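Cadherin-related family member 2 (Homo sapiens, PDB 5CZR) joins neighbouring microvilli of epithelial cells through calcium-dependent heterophilic complexes of its extracellular cadherin domains, the first two of which form this chain, with CDHR5. Local coordinates at residues T12-P17 against M91-E96; G42-N47 against K75-V80; D97-A102 against D131-S136; Y181-K186 against V206-S211. One frame throughout, in Å; residues are numbered along the deposited sequence.

Contact 1 of 4, residues T12-P17 against M91-E96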
loop_
_atom_site.group_PDB
_atom_site.type_symbol
_atom_site.label_atom_id
_atom_site.label_comp_id
_atom_site.label_asym_id
_atom_site.label_seq_id
_atom_site.Cartn_x
_atom_site.Cartn_y
_atom_site.Cartn_z
ATOM N N THR A 12 -3.032 -20.996 -17.487
ATOM C CA THR A 12 -1.819 -20.238 -17.852
ATOM C C THR A 12 -1.461 -19.165 -16.814
ATOM O O THR A 12 -0.295 -18.833 -16.629
ATOM C CB THR A 12 -1.984 -19.512 -19.207
ATOM O OG1 THR A 12 -3.068 -18.588 -19.123
ATOM C CG2 THR A 12 -2.291 -20.511 -20.321
ATOM N N SER A 13 -2.473 -18.672 -16.098
ATOM C CA SER A 13 -2.258 -17.672 -15.105
ATOM C C SER A 13 -3.296 -17.747 -14.003
ATOM O O SER A 13 -4.395 -18.269 -14.181
ATOM C CB SER A 13 -2.324 -16.282 -15.726
ATOM O OG SER A 13 -3.699 -15.984 -16.015
ATOM N N VAL A 14 -2.964 -17.088 -12.898
ATOM C CA VAL A 14 -3.911 -16.895 -11.821
ATOM C C VAL A 14 -3.643 -15.558 -11.126
ATOM O O VAL A 14 -2.489 -15.122 -11.020
ATOM C CB VAL A 14 -3.819 -18.057 -10.811
ATOM C CG1 VAL A 14 -2.453 -18.079 -10.118
ATOM C CG2 VAL A 14 -4.925 -17.960 -9.799
ATOM N N ILE A 15 -4.727 -14.916 -10.677
ATOM C CA ILE A 15 -4.659 -13.635 -10.003
ATOM C C ILE A 15 -4.970 -13.850 -8.557
ATOM O O ILE A 15 -5.948 -14.478 -8.234
ATOM C CB ILE A 15 -5.685 -12.675 -10.562
ATOM C CG1 ILE A 15 -5.302 -12.310 -11.994
ATOM C CG2 ILE A 15 -5.731 -11.393 -9.739
ATOM C CD1 ILE A 15 -6.408 -11.594 -12.756
ATOM N N LEU A 16 -4.119 -13.341 -7.689
ATOM C CA LEU A 16 -4.272 -13.516 -6.261
ATOM C C LEU A 16 -3.988 -12.205 -5.583
ATOM O O LEU A 16 -3.074 -11.479 -5.966
ATOM C CB LEU A 16 -3.315 -14.574 -5.724
ATOM C CG LEU A 16 -3.511 -16.005 -6.271
ATOM C CD1 LEU A 16 -2.374 -16.938 -5.854
ATOM C CD2 LEU A 16 -4.852 -16.572 -5.809
ATOM N N PRO A 17 -4.768 -11.886 -4.556
ATOM C CA PRO A 17 -4.436 -10.700 -3.758
ATOM C C PRO A 17 -3.239 -10.896 -2.835
ATOM O O PRO A 17 -3.064 -11.964 -2.257
ATOM C CB PRO A 17 -5.708 -10.494 -2.934
ATOM C CG PRO A 17 -6.244 -11.875 -2.760
ATOM C CD PRO A 17 -5.878 -12.655 -3.977
ATOM N N MET A 91 2.980 -21.646 -15.133
ATOM C CA MET A 91 1.879 -20.761 -14.778
ATOM C C MET A 91 2.416 -19.416 -14.276
ATOM O O MET A 91 3.312 -19.366 -13.426
ATOM C CB MET A 91 1.013 -21.405 -13.689
ATOM C CG MET A 91 -0.238 -20.619 -13.327
ATOM S SD MET A 91 -1.162 -21.274 -11.916
ATOM C CE MET A 91 -2.569 -21.929 -12.795
ATOM N N LEU A 92 1.807 -18.333 -14.746
ATOM C CA LEU A 92 2.132 -16.984 -14.249
ATOM C C LEU A 92 1.234 -16.623 -13.057
ATOM O O LEU A 92 0.008 -16.672 -13.160
ATOM C CB LEU A 92 1.942 -15.937 -15.347
ATOM C CG LEU A 92 2.249 -14.480 -14.961
ATOM C CD1 LEU A 92 3.726 -14.281 -14.612
ATOM C CD2 LEU A 92 1.844 -13.516 -16.087
ATOM N N VAL A 93 1.844 -16.317 -11.922
ATOM C CA VAL A 93 1.082 -15.837 -10.768
ATOM C C VAL A 93 1.097 -14.303 -10.793
ATOM O O VAL A 93 2.165 -13.707 -10.833
ATOM C CB VAL A 93 1.650 -16.344 -9.450
ATOM C CG1 VAL A 93 0.821 -15.812 -8.291
ATOM C CG2 VAL A 93 1.640 -17.866 -9.421
ATOM N N ILE A 94 -0.086 -13.701 -10.839
ATOM C CA ILE A 94 -0.220 -12.223 -10.869
ATOM C C ILE A 94 -0.762 -11.794 -9.530
ATOM O O ILE A 94 -1.881 -12.183 -9.156
ATOM C CB ILE A 94 -1.187 -11.782 -11.968
ATOM C CG1 ILE A 94 -0.598 -12.140 -13.316
ATOM C CG2 ILE A 94 -1.478 -10.272 -11.895
ATOM C CD1 ILE A 94 -1.605 -12.216 -14.429
ATOM N N VAL A 95 0.072 -11.091 -8.779
ATOM C CA VAL A 95 -0.280 -10.659 -7.464
ATOM C C VAL A 95 -0.973 -9.284 -7.588
ATOM O O VAL A 95 -0.440 -8.399 -8.223
ATOM C CB VAL A 95 0.974 -10.532 -6.584
ATOM C CG1 VAL A 95 0.605 -10.056 -5.180
ATOM C CG2 VAL A 95 1.722 -11.852 -6.501
ATOM N N GLU A 96 -2.126 -9.114 -6.945
ATOM C CA GLU A 96 -2.811 -7.816 -6.893
ATOM C C GLU A 96 -2.415 -6.977 -5.680
ATOM O O GLU A 96 -2.286 -7.491 -4.561
ATOM C CB GLU A 96 -4.312 -7.986 -6.889
ATOM C CG GLU A 96 -4.847 -8.347 -8.276
ATOM C CD GLU A 96 -6.368 -8.161 -8.478
ATOM O OE1 GLU A 96 -7.153 -8.205 -7.512
ATOM O OE2 GLU A 96 -6.800 -8.023 -9.644
#
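Ser13 and Leu92 begin a run of five parallel bridges that ends at Pro17 and Glu96, the short strand axes running 29° apart in direction. Five backbone bonds alternate between the strands, among them Ile94 N to Val14 O at 2.8 Å and Glu96 N to Leu16 O at 2.7 Å. On the face of Val14 and Leu16 the contacts are apolar: Val14 CG1 meets Met91 SD at 3.9 Å and Val93 CG2 at 4.2 Å, the two valines lying side by side, while Leu16 CD1 touches Val93 CG1. Phe27 and Phe51 pack on this face. On the other face Ile15 CG1 reaches Ile94 CB at 4.1 Å. With its CG beside the backbone N (chi1 -76°), the extended Glu96 chain stands over Ile15 CG2, 3.5 Å from CG, and its OE1 makes a salt bridge to Arg98 NH2. An alanine in place of Glu96 would probably leave Arg98 without this anionic mate and uncover the CG2 methyl of Ile15. Strand 13-17, outermost of its sheet within the chain, is thus joined to strand 86-96, which leads into the linker, with an apolar face turned to the core and an outer face where a methyl meets a charged chain.

Contact 2 of 4, residues G42-N47 against K75-V80; sequences GMSGPN and KVTISV
Met43 and Ile78 pair at the edge of the mixed sheet of the N-terminal cadherin domain, where strand 40-44 runs antiparallel to strand 73-81 in the Greek-key beta sandwich of this family. They form a non-hydrogen-bonded pair, flanked by the hydrogen-bonded pairs Gly42 with Ser79 and Ser44 with Thr77. The Gly42 pair is joined in both directions, but Ser79 N stands above the carbonyl plane of Gly42, 47° out of it. Ser44 N gives a straighter bond to Thr77 O at 2.9 Å.

Met43 carries the apolar side. Its CG is anti to the backbone N (chi1 -167°), which lays the chain across Val76. Met43 CG passes 3.2 Å from Thr77 O. SD lies 4.0 Å from Val76 CB, and after the bend at chi3 the CE methyl meets Ile78 CG2. On the other face Ser44 OG sits 3.5 Å from Thr77 CB, a contact of hydroxyl and carbon.

Beyond the strand, the chain turns through Gly45 and Pro46, and Asn47 takes up the contact with its side chain. ND2 donates to Lys75 O at 3.0 Å; the acceptor lies in the amide plane and the donor in the carbonyl plane, a geometry that fixes the rotation of the amide. Asn47 CB also leans on Val76 CG1 at 3.8 Å.

Strand 40-44 is outermost in this sheet within the chain, and strand 73-81 separates it from strand 86-96, whose Gln88 touches Ser44, Thr77 and Ser79. Phe51 and Val53 of strand 51-53, in the facing sheet, pack against Met43, while Phe7 and Leu29 pack against Ile78.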
loop_
_atom_site.group_PDB
_atom_site.type_symbol
_atom_site.label_atom_id
_atom_site.label_comp_id
_atom_site.label_asym_id
_atom_site.label_seq_id
_atom_site.Cartn_x
_atom_site.Cartn_y
_atom_site.Cartn_z
ATOM N N GLY A 42 0.698 -31.329 -8.834
ATOM C CA GLY A 42 1.907 -30.907 -8.130
ATOM C C GLY A 42 2.376 -29.558 -8.635
ATOM O O GLY A 42 1.801 -29.014 -9.588
ATOM N N MET A 43 3.368 -29.003 -7.939
ATOM C CA MET A 43 4.003 -27.781 -8.340
ATOM C C MET A 43 5.472 -27.885 -8.012
ATOM O O MET A 43 5.845 -28.468 -7.000
ATOM C CB MET A 43 3.352 -26.619 -7.604
ATOM C CG MET A 43 3.678 -25.253 -8.122
ATOM S SD MET A 43 2.855 -23.943 -7.166
ATOM C CE MET A 43 1.159 -24.167 -7.547
ATOM N N SER A 44 6.298 -27.285 -8.837
ATOM C CA SER A 44 7.747 -27.312 -8.621
ATOM C C SER A 44 8.436 -26.021 -9.081
ATOM O O SER A 44 7.811 -25.149 -9.687
ATOM C CB SER A 44 8.395 -28.479 -9.390
ATOM O OG SER A 44 8.262 -28.322 -10.798
ATOM N N GLY A 45 9.729 -25.955 -8.775
ATOM C CA GLY A 45 10.569 -24.851 -9.163
ATOM C C GLY A 45 10.863 -23.914 -7.971
ATOM O O GLY A 45 10.353 -24.124 -6.845
ATOM N N PRO A 46 11.706 -22.902 -8.205
ATOM C CA PRO A 46 12.203 -22.021 -7.140
ATOM C C PRO A 46 11.134 -21.211 -6.398
ATOM O O PRO A 46 11.386 -20.806 -5.272
ATOM C CB PRO A 46 13.193 -21.075 -7.869
ATOM C CG PRO A 46 13.130 -21.408 -9.328
ATOM C CD PRO A 46 12.493 -22.762 -9.463
ATOM N N ASN A 47 9.980 -21.008 -7.024
ATOM C CA ASN A 47 8.855 -20.309 -6.426
ATOM C C ASN A 47 7.719 -21.239 -5.949
ATOM O O ASN A 47 6.660 -20.754 -5.492
ATOM C CB ASN A 47 8.278 -19.341 -7.457
ATOM C CG ASN A 47 9.224 -18.212 -7.796
ATOM O OD1 ASN A 47 9.941 -17.722 -6.933
ATOM N ND2 ASN A 47 9.252 -17.809 -9.054
ATOM N N LYS A 75 6.623 -16.940 -11.700
ATOM C CA LYS A 75 6.266 -18.136 -12.431
ATOM C C LYS A 75 6.406 -19.324 -11.514
ATOM O O LYS A 75 7.317 -19.383 -10.716
ATOM C CB LYS A 75 7.215 -18.394 -13.624
ATOM C CG LYS A 75 7.643 -17.132 -14.388
ATOM C CD LYS A 75 6.831 -16.796 -15.635
ATOM C CE LYS A 75 7.222 -15.426 -16.203
ATOM N NZ LYS A 75 6.373 -15.139 -17.388
ATOM N N VAL A 76 5.561 -20.310 -11.746
ATOM C CA VAL A 76 5.749 -21.601 -11.144
ATOM C C VAL A 76 5.531 -22.674 -12.184
ATOM O O VAL A 76 4.908 -22.436 -13.209
ATOM C CB VAL A 76 4.775 -21.828 -9.955
ATOM C CG1 VAL A 76 5.145 -20.930 -8.806
ATOM C CG2 VAL A 76 3.326 -21.605 -10.375
ATOM N N THR A 77 6.086 -23.846 -11.927
ATOM C CA THR A 77 5.830 -25.000 -12.768
ATOM C C THR A 77 4.703 -25.798 -12.148
ATOM O O THR A 77 4.752 -26.156 -10.965
ATOM C CB THR A 77 7.093 -25.863 -12.944
ATOM O OG1 THR A 77 8.088 -25.067 -13.572
ATOM C CG2 THR A 77 6.810 -27.055 -13.857
ATOM N N ILE A 78 3.671 -26.029 -12.945
ATOM C CA ILE A 78 2.587 -26.840 -12.517
ATOM C C ILE A 78 2.632 -28.177 -13.230
ATOM O O ILE A 78 3.039 -28.272 -14.365
ATOM C CB ILE A 78 1.231 -26.150 -12.681
ATOM C CG1 ILE A 78 0.995 -25.694 -14.128
ATOM C CG2 ILE A 78 1.141 -24.965 -11.730
ATOM C CD1 ILE A 78 -0.448 -25.274 -14.392
ATOM N N SER A 79 2.124 -29.199 -12.553
ATOM C CA SER A 79 2.203 -30.563 -13.046
ATOM C C SER A 79 0.859 -31.306 -12.871
ATOM O O SER A 79 0.216 -31.196 -11.827
ATOM C CB SER A 79 3.265 -31.301 -12.242
ATOM O OG SER A 79 3.387 -32.632 -12.668
ATOM N N VAL A 80 0.461 -32.033 -13.904
ATOM C CA VAL A 80 -0.592 -33.008 -13.793
ATOM C C VAL A 80 -0.106 -34.347 -14.366
ATOM O O VAL A 80 0.544 -34.393 -15.395
ATOM C CB VAL A 80 -1.882 -32.548 -14.496
ATOM C CG1 VAL A 80 -1.641 -32.259 -15.982
ATOM C CG2 VAL A 80 -2.983 -33.585 -14.323
#

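Contact 3 of 4, residues D97-A102 against D131-S136; sequences DRNDNA and DKDMGS. With CA (calcium ion), chain G; CA (calcium ion), chain H; CA (calcium ion), chain F.
Asp133 and Asp100 approach each other because calcium draws their oxygens together: OD1 of each binds the same ion (chain G), with Asp133 OD1 2.3 Å from the metal, beside Asp97 OD1 and Arg98 O. The other oxygen of Asp133 serves a second calcium (chain H), held also by Asn99 OD1, Asn101 O at 2.2 Å, and both oxygens of Asp131. Asp100 likewise bridges, its OD2 binding the third ion (chain F) at 2.3 Å. Glu18 and Glu69 complete the ion G site, Ala137 and Asp189 the ion H site, and waters 2 and 4 with Glu18, Asp67 and Glu69 the ion F site.

Hydrogen bonds hold the ligands in place. Asn101 grips Asp133 twice: its backbone N meets the syn lone pair of OD2 at 2.9 Å, while ND2 reaches OD1 at 3.1 Å from above the carboxylate plane, 37° out of it. Met134 N donates to Asp97 OD2 at 2.9 Å, and water 1 joins that oxygen to Met134 O. Asn99 ND2 is hydrogen-bonded to Thr199. Within 131-136, Asp131 OD1 accepts from Asp133 N in an Asx turn. An alanine in place of Asn101 would probably leave Asp133 OD1 without its amide donor and its carboxylate less firmly fixed.

Such clustered acidic and carbonyl ligands, an Asp-Arg-Asn-Asp-Asn linker reaching three calcium ions and an Asp-Lys-Asp loop two of them, typify the junction between successive cadherin repeats.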
loop_
_atom_site.group_PDB
_atom_site.type_symbol
_atom_site.label_atom_id
_atom_site.label_comp_id
_atom_site.label_asym_id
_atom_site.label_seq_id
_atom_site.Cartn_x
_atom_site.Cartn_y
_atom_site.Cartn_z
ATOM N N ASP A 97 -2.190 -5.692 -5.929
ATOM C CA ASP A 97 -1.873 -4.749 -4.890
ATOM C C ASP A 97 -3.087 -4.561 -3.990
ATOM O O ASP A 97 -4.208 -4.491 -4.441
ATOM C CB ASP A 97 -1.437 -3.422 -5.499
ATOM C CG ASP A 97 -0.984 -2.416 -4.460
ATOM O OD1 ASP A 97 -0.264 -2.784 -3.489
ATOM O OD2 ASP A 97 -1.378 -1.233 -4.607
ATOM N N ARG A 98 -2.818 -4.458 -2.705
ATOM C CA ARG A 98 -3.833 -4.094 -1.747
ATOM C C ARG A 98 -3.296 -2.916 -0.930
ATOM O O ARG A 98 -2.088 -2.593 -0.995
ATOM C CB ARG A 98 -4.167 -5.296 -0.863
ATOM C CG ARG A 98 -4.863 -6.468 -1.584
ATOM C CD ARG A 98 -6.304 -6.079 -1.876
ATOM N NE ARG A 98 -7.066 -6.946 -2.746
ATOM C CZ ARG A 98 -7.180 -6.789 -4.055
ATOM N NH1 ARG A 98 -6.554 -5.817 -4.706
ATOM N NH2 ARG A 98 -7.897 -7.634 -4.721
ATOM N N ASN A 99 -4.174 -2.271 -0.162
ATOM C CA ASN A 99 -3.762 -1.071 0.592
ATOM C C ASN A 99 -3.118 -1.374 1.936
ATOM O O ASN A 99 -3.707 -1.126 2.996
ATOM C CB ASN A 99 -4.924 -0.113 0.757
ATOM C CG ASN A 99 -4.480 1.224 1.256
ATOM O OD1 ASN A 99 -3.299 1.539 1.189
ATOM N ND2 ASN A 99 -5.425 2.045 1.720
ATOM N N ASP A 100 -1.901 -1.901 1.890
ATOM C CA ASP A 100 -1.209 -2.383 3.082
ATOM C C ASP A 100 -0.022 -1.499 3.529
ATOM O O ASP A 100 0.699 -1.863 4.468
ATOM C CB ASP A 100 -0.715 -3.814 2.861
ATOM C CG ASP A 100 0.281 -3.931 1.726
ATOM O OD1 ASP A 100 0.452 -2.968 0.911
ATOM O OD2 ASP A 100 0.915 -4.999 1.659
ATOM N N ASN A 101 0.155 -0.350 2.873
ATOM C CA ASN A 101 1.107 0.641 3.303
ATOM C C ASN A 101 0.448 1.980 3.599
ATOM O O ASN A 101 -0.597 2.357 3.025
ATOM C CB ASN A 101 2.154 0.833 2.222
ATOM C CG ASN A 101 3.038 -0.376 2.052
ATOM O OD1 ASN A 101 4.017 -0.516 2.751
ATOM N ND2 ASN A 101 2.651 -1.283 1.174
ATOM N N ALA A 102 1.071 2.694 4.519
ATOM C CA ALA A 102 0.619 4.007 4.938
ATOM C C ALA A 102 1.573 5.060 4.345
ATOM O O ALA A 102 2.731 4.767 4.081
ATOM C CB ALA A 102 0.635 4.080 6.458
ATOM N N ASP A 131 3.620 7.050 -0.211
ATOM C CA ASP A 131 2.923 5.787 0.033
ATOM C C ASP A 131 3.254 4.840 -1.105
ATOM O O ASP A 131 3.014 5.164 -2.263
ATOM C CB ASP A 131 1.438 6.072 0.075
ATOM C CG ASP A 131 0.612 4.884 0.531
ATOM O OD1 ASP A 131 0.660 3.814 -0.107
ATOM O OD2 ASP A 131 -0.183 5.073 1.474
ATOM N N LYS A 132 3.763 3.667 -0.781
ATOM C CA LYS A 132 4.185 2.678 -1.786
ATOM C C LYS A 132 3.098 2.066 -2.665
ATOM O O LYS A 132 3.389 1.551 -3.746
ATOM C CB LYS A 132 4.882 1.521 -1.091
ATOM C CG LYS A 132 6.203 1.890 -0.452
ATOM C CD LYS A 132 6.615 0.832 0.555
ATOM C CE LYS A 132 7.925 1.210 1.231
ATOM N NZ LYS A 132 8.475 -0.015 1.875
ATOM N N ASP A 133 1.859 2.084 -2.208
ATOM C CA ASP A 133 0.800 1.387 -2.911
ATOM C C ASP A 133 0.486 2.056 -4.236
ATOM O O ASP A 133 0.923 3.163 -4.477
ATOM C CB ASP A 133 -0.437 1.266 -2.024
ATOM C CG ASP A 133 -0.172 0.433 -0.774
ATOM O OD1 ASP A 133 0.434 -0.649 -0.886
ATOM O OD2 ASP A 133 -0.538 0.861 0.337
ATOM N N MET A 134 -0.211 1.336 -5.113
ATOM C CA MET A 134 -0.632 1.808 -6.437
ATOM C C MET A 134 -1.997 2.523 -6.392
ATOM O O MET A 134 -2.793 2.304 -5.495
ATOM C CB MET A 134 -0.720 0.618 -7.410
ATOM C CG MET A 134 0.609 -0.120 -7.646
ATOM S SD MET A 134 1.872 0.977 -8.360
ATOM C CE MET A 134 3.194 -0.179 -8.608
ATOM N N GLY A 135 -2.245 3.361 -7.390
ATOM C CA GLY A 135 -3.550 3.990 -7.597
ATOM C C GLY A 135 -3.928 4.860 -6.421
ATOM O O GLY A 135 -3.060 5.495 -5.806
ATOM N N SER A 136 -5.203 4.821 -6.059
ATOM C CA SER A 136 -5.708 5.671 -4.988
ATOM C C SER A 136 -5.098 5.283 -3.658
ATOM O O SER A 136 -4.950 6.130 -2.773
ATOM C CB SER A 136 -7.210 5.520 -4.847
ATOM O OG SER A 136 -7.813 5.935 -6.045
HETATM CA CA CA G . 0.283 -2.856 -1.401
HETATM CA CA CA H . -1.501 3.010 1.089
HETATM CA CA CA F . 2.751 -5.705 0.550
HETATM O O HOH W 1 -3.728 -0.365 -5.200
HETATM O O HOH W 2 3.701 -4.245 1.848
HETATM O O HOH W 3 4.628 3.487 2.373
HETATM O O HOH W 4 2.675 -7.443 1.938
#

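Contact 4 of 4, residues Y181-K186 against V206-S211; sequences YQLELK and VFLSIS
Phe207 packs against Gln182 and Glu184 on one side of an antiparallel pair of strands. Its CG is anti to the carbonyl carbon (chi1 -62°), which turns the ring toward the neighbouring strand, between Gln182 and Glu184. There Gln182, extended beyond CG, brings OE1 to 3.5 Å from Phe207 CD1, with the amide plane 35° from the ring plane. Glu184 lies alongside the phenylalanine, pointing the same way, and its CG comes to 3.5 Å from Phe207 CE1. The aliphatic part of Glu184 thus runs beside the ring, and its carboxylate plane is turned 55° from it. Both polar side chains have CG anti to the backbone N, a torsion that carries them up beside the ring.

These strands, 180-189 and 206-213, are neighbours in the mixed sheet of the second cadherin domain, with strand 111-115 beyond 206-213 and strand 140-148 beyond 180-189. Three hydrogen-bonded pairs, Tyr181 with Ile210, Leu183 with Leu208 and Leu185 with Val206, are each joined by two backbone bonds, such as Leu185 N to Val206 O at 2.7 Å.

The side chains of those pairs turn to the opposite face, toward the sandwich core. Leu183 and Leu208 lie side by side, CD2 to CD2 at 4.1 Å, although their first torsions differ: Leu183 CG is beside the backbone N, Leu208 CG anti to it. The other branch of Leu183, CD1, reaches Ile210 CD1 at 4.0 Å. Leu185 CB packs on Val206 CG2 at 3.7 Å. Ile166 of the facing sheet touches Leu183, Leu185 and Leu208, and the Tyr181 ring meets Phe158 edge-to-face.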
loop_
_atom_site.group_PDB
_atom_site.type_symbol
_atom_site.label_atom_id
_atom_site.label_comp_id
_atom_site.label_asym_id
_atom_site.label_seq_id
_atom_site.Cartn_x
_atom_site.Cartn_y
_atom_site.Cartn_z
ATOM N N TYR A 181 3.817 28.521 17.038
ATOM C CA TYR A 181 2.766 27.570 16.753
ATOM C C TYR A 181 3.360 26.187 16.627
ATOM O O TYR A 181 4.441 26.024 16.081
ATOM C CB TYR A 181 2.041 27.951 15.462
ATOM C CG TYR A 181 1.373 29.306 15.577
ATOM C CD1 TYR A 181 0.109 29.435 16.157
ATOM C CD2 TYR A 181 2.025 30.466 15.136
ATOM C CE1 TYR A 181 -0.511 30.683 16.271
ATOM C CE2 TYR A 181 1.432 31.703 15.260
ATOM C CZ TYR A 181 0.156 31.808 15.831
ATOM O OH TYR A 181 -0.446 33.028 15.953
ATOM N N GLN A 182 2.622 25.195 17.114
ATOM C CA GLN A 182 2.900 23.808 16.765
ATOM C C GLN A 182 1.771 23.242 15.931
ATOM O O GLN A 182 0.616 23.289 16.348
ATOM C CB GLN A 182 3.055 22.981 18.010
ATOM C CG GLN A 182 3.811 21.702 17.740
ATOM C CD GLN A 182 3.502 20.616 18.743
ATOM O OE1 GLN A 182 2.326 20.288 19.069
ATOM N NE2 GLN A 182 4.568 19.987 19.193
ATOM N N LEU A 183 2.108 22.764 14.743
ATOM C CA LEU A 183 1.138 22.216 13.809
ATOM C C LEU A 183 1.309 20.719 13.800
ATOM O O LEU A 183 2.413 20.234 13.541
ATOM C CB LEU A 183 1.346 22.713 12.364
ATOM C CG LEU A 183 0.800 24.055 11.873
ATOM C CD1 LEU A 183 1.167 25.106 12.872
ATOM C CD2 LEU A 183 1.319 24.453 10.513
ATOM N N GLU A 184 0.220 19.996 14.069
ATOM C CA GLU A 184 0.224 18.576 13.954
ATOM C C GLU A 184 -0.274 18.256 12.560
ATOM O O GLU A 184 -1.333 18.712 12.165
ATOM C CB GLU A 184 -0.673 17.928 14.998
ATOM C CG GLU A 184 -0.594 16.410 14.968
ATOM C CD GLU A 184 -1.609 15.731 15.864
ATOM O OE1 GLU A 184 -1.893 16.252 16.947
ATOM O OE2 GLU A 184 -2.140 14.678 15.476
ATOM N N LEU A 185 0.518 17.501 11.810
ATOM C CA LEU A 185 0.174 17.162 10.435
ATOM C C LEU A 185 -0.056 15.667 10.316
ATOM O O LEU A 185 0.587 14.847 11.006
ATOM C CB LEU A 185 1.294 17.597 9.480
ATOM C CG LEU A 185 1.822 19.022 9.650
ATOM C CD1 LEU A 185 3.096 19.230 8.867
ATOM C CD2 LEU A 185 0.769 20.054 9.264
ATOM N N LYS A 186 -0.918 15.317 9.384
ATOM C CA LYS A 186 -1.185 13.930 9.048
ATOM C C LYS A 186 -1.203 13.792 7.506
ATOM O O LYS A 186 -1.542 14.739 6.775
ATOM C CB LYS A 186 -2.530 13.545 9.625
ATOM C CG LYS A 186 -2.771 12.065 9.726
ATOM C CD LYS A 186 -4.136 11.626 10.334
ATOM C CE LYS A 186 -4.013 10.397 11.292
ATOM N NZ LYS A 186 -5.300 9.816 11.789
ATOM N N VAL A 206 3.027 14.008 12.605
ATOM C CA VAL A 206 4.261 14.781 12.672
ATOM C C VAL A 206 3.943 16.172 13.176
ATOM O O VAL A 206 2.838 16.692 12.954
ATOM C CB VAL A 206 5.049 14.840 11.333
ATOM C CG1 VAL A 206 5.459 13.421 10.889
ATOM C CG2 VAL A 206 4.248 15.509 10.247
ATOM N N PHE A 207 4.931 16.764 13.828
ATOM C CA PHE A 207 4.786 18.054 14.479
ATOM C C PHE A 207 5.765 19.076 13.906
ATOM O O PHE A 207 6.988 18.872 13.955
ATOM C CB PHE A 207 5.001 17.894 15.972
ATOM C CG PHE A 207 3.997 16.988 16.595
ATOM C CD1 PHE A 207 2.750 17.471 16.961
ATOM C CD2 PHE A 207 4.253 15.620 16.721
ATOM C CE1 PHE A 207 1.793 16.623 17.533
ATOM C CE2 PHE A 207 3.296 14.756 17.271
ATOM C CZ PHE A 207 2.072 15.269 17.692
ATOM N N LEU A 208 5.216 20.169 13.389
ATOM C CA LEU A 208 6.007 21.282 12.900
ATOM C C LEU A 208 6.037 22.410 13.950
ATOM O O LEU A 208 4.991 22.926 14.341
ATOM C CB LEU A 208 5.426 21.772 11.581
ATOM C CG LEU A 208 5.929 23.098 11.014
ATOM C CD1 LEU A 208 7.423 23.118 10.762
ATOM C CD2 LEU A 208 5.200 23.383 9.720
ATOM N N SER A 209 7.233 22.773 14.397
ATOM C CA SER A 209 7.412 23.887 15.315
ATOM C C SER A 209 7.728 25.173 14.577
ATOM O O SER A 209 8.675 25.232 13.797
ATOM C CB SER A 209 8.526 23.583 16.280
ATOM O OG SER A 209 8.181 22.408 16.997
ATOM N N ILE A 210 6.898 26.175 14.788
ATOM C CA ILE A 210 7.062 27.445 14.133
ATOM C C ILE A 210 7.316 28.482 15.189
ATOM O O ILE A 210 6.455 28.716 16.018
ATOM C CB ILE A 210 5.811 27.833 13.318
ATOM C CG1 ILE A 210 5.564 26.788 12.210
ATOM C CG2 ILE A 210 5.971 29.239 12.693
ATOM C CD1 ILE A 210 4.336 27.027 11.356
ATOM N N SER A 211 8.505 29.094 15.151
ATOM C CA SER A 211 8.818 30.282 15.933
ATOM C C SER A 211 8.505 31.535 15.139
ATOM O O SER A 211 8.927 31.662 13.990
ATOM C CB SER A 211 10.295 30.303 16.298
ATOM O OG SER A 211 10.623 29.214 17.133
#

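From the N terminus, 12-17 waits for its partner until 91-96, so contact 1 closes a loop spanning nearly all of the first cadherin domain. Contact 2, nested inside it, closes the loop between strands 40-44 and 73-81; both belong to one sheet, with Met91 N 2.8 Å from Val76 O. The chain leaves 96 directly into the linker, where contact 3 follows in series: it closes the loop from the linker through strand 123-130 and ties the two domains together through calcium, Pro17 packing on Arg98 at this step. Contact 4 closes last, joining strands 180-189 and 206-213 of the second domain, its centre about 44 Å from that of contact 1.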